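Local coordinates for 2-oxoglutarate dehydrogenase E3 component (Thermus thermophilus, PDB 2YQU) that reoxidises the dihydrolipoyl groups of 2-oxo acid dehydrogenase complexes as an FAD-dependent lipoamide dehydrogenase, probably passing the electrons to NAD(+), at the interface of chains A and B. Residues are numbered along the deposited sequence; one frame, centred on the assembly and turned at random. Chains: chain A/B, 2-oxoglutarate dehydrogenase E3 component.

Contact 1: the interface of chains A and B. Residues chain A 66, 374, 377-378, 380; chain B 50, 83, 87.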
# COMPACT_ATOMS: atom_id res chain seq x y z
N LEU A 66 -5.49 -15.38 14.02
CA LEU A 66 -5.33 -16.69 13.39
C LEU A 66 -4.05 -17.34 13.90
O LEU A 66 -2.99 -16.71 13.93
CB LEU A 66 -5.27 -16.56 11.86
CG LEU A 66 -6.56 -16.16 11.14
CD1 LEU A 66 -6.25 -15.60 9.75
CD2 LEU A 66 -7.54 -17.32 11.05
N GLY A 374 -5.20 -13.49 -3.74
CA GLY A 374 -4.35 -14.40 -2.99
C GLY A 374 -3.83 -13.78 -1.71
O GLY A 374 -3.93 -14.36 -0.63
N ARG A 377 -6.65 -13.18 0.89
CA ARG A 377 -6.94 -14.47 1.50
C ARG A 377 -5.90 -14.81 2.57
O ARG A 377 -6.24 -15.23 3.67
CB ARG A 377 -6.94 -15.60 0.45
CG ARG A 377 -8.06 -15.59 -0.60
CD ARG A 377 -7.68 -16.26 -1.94
NE ARG A 377 -8.83 -16.72 -2.74
CZ ARG A 377 -8.79 -17.01 -4.05
NH1 ARG A 377 -9.89 -17.41 -4.67
NH2 ARG A 377 -7.66 -16.89 -4.75
N ALA A 378 -4.62 -14.63 2.22
CA ALA A 378 -3.53 -14.93 3.13
C ALA A 378 -3.63 -14.13 4.43
O ALA A 378 -3.33 -14.65 5.51
CB ALA A 378 -2.19 -14.69 2.44
N GLY A 380 -6.38 -13.11 5.79
CA GLY A 380 -7.65 -13.39 6.44
C GLY A 380 -8.72 -12.37 6.08
O GLY A 380 -9.71 -12.24 6.78
N ALA B 50 0.85 -16.58 3.62
CA ALA B 50 -0.14 -16.93 4.66
C ALA B 50 0.52 -17.02 6.03
O ALA B 50 0.01 -16.48 7.01
CB ALA B 50 -0.83 -18.23 4.32
N HIS B 83 -5.03 -22.61 8.41
CA HIS B 83 -5.30 -21.39 7.66
C HIS B 83 -4.49 -21.42 6.35
O HIS B 83 -5.04 -21.18 5.28
CB HIS B 83 -4.95 -20.15 8.47
CG HIS B 83 -4.96 -18.89 7.67
ND1 HIS B 83 -6.11 -18.38 7.10
CD2 HIS B 83 -3.96 -18.04 7.32
CE1 HIS B 83 -5.82 -17.27 6.44
NE2 HIS B 83 -4.52 -17.04 6.56
N VAL B 87 -6.07 -21.36 2.56
CA VAL B 87 -5.72 -20.33 1.58
C VAL B 87 -5.20 -20.96 0.29
O VAL B 87 -5.62 -20.58 -0.80
CB VAL B 87 -4.67 -19.34 2.13
CG1 VAL B 87 -4.18 -18.40 1.02
CG2 VAL B 87 -5.24 -18.52 3.28
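The short helix 374-379 of chain A, together with the loop that carries A:Leu66, meets two long helices of chain B, 45-63 and 77-102. B:His83 and B:Val87, one turn apart on helix 77-102, point at the C-terminal end of the short helix, and B:Ala50 on helix 45-63 lies beside them. A hydrogen bond runs from the imidazole nitrogen NE2 of B:His83 to the backbone carbonyl O of A:Ala378, 2.9 Å away. It is nearly straight, 171° at the hydrogen, and the oxygen lies in the plane of the ring; the donor, however, stands well above the carbonyl plane. Histidine suits this place because its ring offers an N-H at the rim and two flat faces for packing. Methyl CD1 of A:Leu66 sits over the centre of one face, 3.8 Å from the ring centroid, in a CH-pi contact, the leucine coming in roughly perpendicular to the histidine. CG2 of B:Val87 lies against the opposite face toward the rim; the two methyls and the NE2 bond together would limit turning of the ring. A chi1 of 170° swings that ring away from the backbone N of B:His83, toward chain A. CG2 of B:Val87 also touches the carbonyl O of A:Arg377 at 3.5 Å, while its other branch, CG1, packs against CB of the same arginine at 4.0 Å. A branched valine can thus serve both its own helix and the partner chain. A:Ala378 lays its small CB on CA of B:Ala50, 3.8 Å apart, and two alanines let the backbones come close. Lipoamide dehydrogenases work as dimers whose active site combines the disulfide of one subunit, here B:Cys40–B:Cys45 at the start of helix 45-63, with the catalytic base of the other, A:His434, about 12 Å from the centre of this patch; the contact may hold the two together.

Contact 2: the interface of chains A and B. Residues chain A 69, 71; chain B 72-74.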
# COMPACT_ATOMS: atom_id res chain seq x y z
N LYS A 69 -3.93 -18.08 20.61
CA LYS A 69 -4.89 -17.73 21.65
C LYS A 69 -4.33 -16.54 22.42
O LYS A 69 -3.29 -16.63 23.05
CB LYS A 69 -5.12 -18.92 22.59
CG LYS A 69 -5.88 -18.59 23.90
CD LYS A 69 -7.39 -18.45 23.69
CE LYS A 69 -8.15 -18.61 25.01
NZ LYS A 69 -9.22 -17.59 25.18
N LYS A 71 -4.65 -14.41 25.48
CA LYS A 71 -5.20 -14.64 26.82
C LYS A 71 -5.90 -13.40 27.38
O LYS A 71 -6.82 -13.51 28.19
CB LYS A 71 -4.09 -15.08 27.77
CG LYS A 71 -3.43 -16.41 27.41
CD LYS A 71 -4.42 -17.56 27.58
CE LYS A 71 -3.77 -18.92 27.45
NZ LYS A 71 -4.60 -19.96 28.12
N GLY B 72 0.33 -12.93 27.76
CA GLY B 72 1.08 -13.81 26.89
C GLY B 72 0.19 -14.37 25.81
O GLY B 72 -1.02 -14.54 26.01
N VAL B 73 0.78 -14.65 24.65
CA VAL B 73 0.05 -15.19 23.50
C VAL B 73 0.50 -16.62 23.29
O VAL B 73 1.70 -16.90 23.28
CB VAL B 73 0.29 -14.34 22.24
CG1 VAL B 73 -0.50 -14.89 21.05
CG2 VAL B 73 -0.09 -12.89 22.51
N GLU B 74 -0.46 -17.53 23.15
CA GLU B 74 -0.18 -18.95 23.02
C GLU B 74 -0.34 -19.38 21.58
O GLU B 74 -1.40 -19.21 20.99
CB GLU B 74 -1.13 -19.75 23.92
CG GLU B 74 -0.97 -21.26 23.87
CD GLU B 74 -2.13 -21.97 24.53
OE1 GLU B 74 -2.69 -22.91 23.91
OE2 GLU B 74 -2.50 -21.59 25.66
O HOH W 1 -4.48 -22.31 27.13
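An antiparallel beta bridge joins the two subunits here, pairing the short strand 68-70 of chain A with strand 73-75 of chain B. A:Lys69 and B:Glu74 form the bridge through their backbones in both directions: the amide N of A:Lys69 gives a hydrogen bond to the carbonyl O of B:Glu74 at 2.8 Å, and the amide N of B:Glu74 returns one to the carbonyl O of A:Lys69 at 3.0 Å. Both are close to straight, and the first donor lies in the plane of its carbonyl group. The bridge thus knits the dimer by main-chain bonds that do not depend on side-chain identity, and its twin does the same with the chains exchanged. B:Val73, a beta-branched residue that suits an extended strand, lies near the bridge but contributes little across it. Next to the bridge, the aliphatic part of A:Lys71 passes over the backbone of B:Gly72, with CG 3.4 Å from the glycine carbonyl O. Glycine has no side chain to come between that carbonyl and the lysine. The A:Lys71 chain bends at its second torsion (chi2 -67°) and then extends toward B:Glu74, whose own side chain runs out from the strand in a stretched form (chi1 179°, chi2 -167°). The two side chains meet at a slant, their length bringing opposite charges near each other beyond the paired strands. The ammonium NZ of A:Lys71 and the carboxylate oxygen OE2 of B:Glu74 make a rather long salt bridge of 3.6 Å, which would add electrostatic attraction to the geometry set by the backbone. A water molecule beside the ion pair is the closer bridge between the charged groups. Water 1 lies 2.6 Å from NZ of A:Lys71 and also 2.6 Å from OE2 of B:Glu74.

Contacts 1 and 2 lie about 20 Å apart, measured between the centres of their C-alpha atoms, along one subunit interface. On chain A the segment from A:Leu66 to A:Lys71 takes part in both; on chain B, strand 73-75 leads directly into helix 77-102, so the bridge of contact 2 stands just ahead of the helix used in contact 1. The centre of contact 1 is about 12 Å from A:His434 and that of contact 2 about 34 Å from B:His434. Contact 1 thus packs near the catalytic region, while contact 2 ties an outer part of the interface, both twice per dimer.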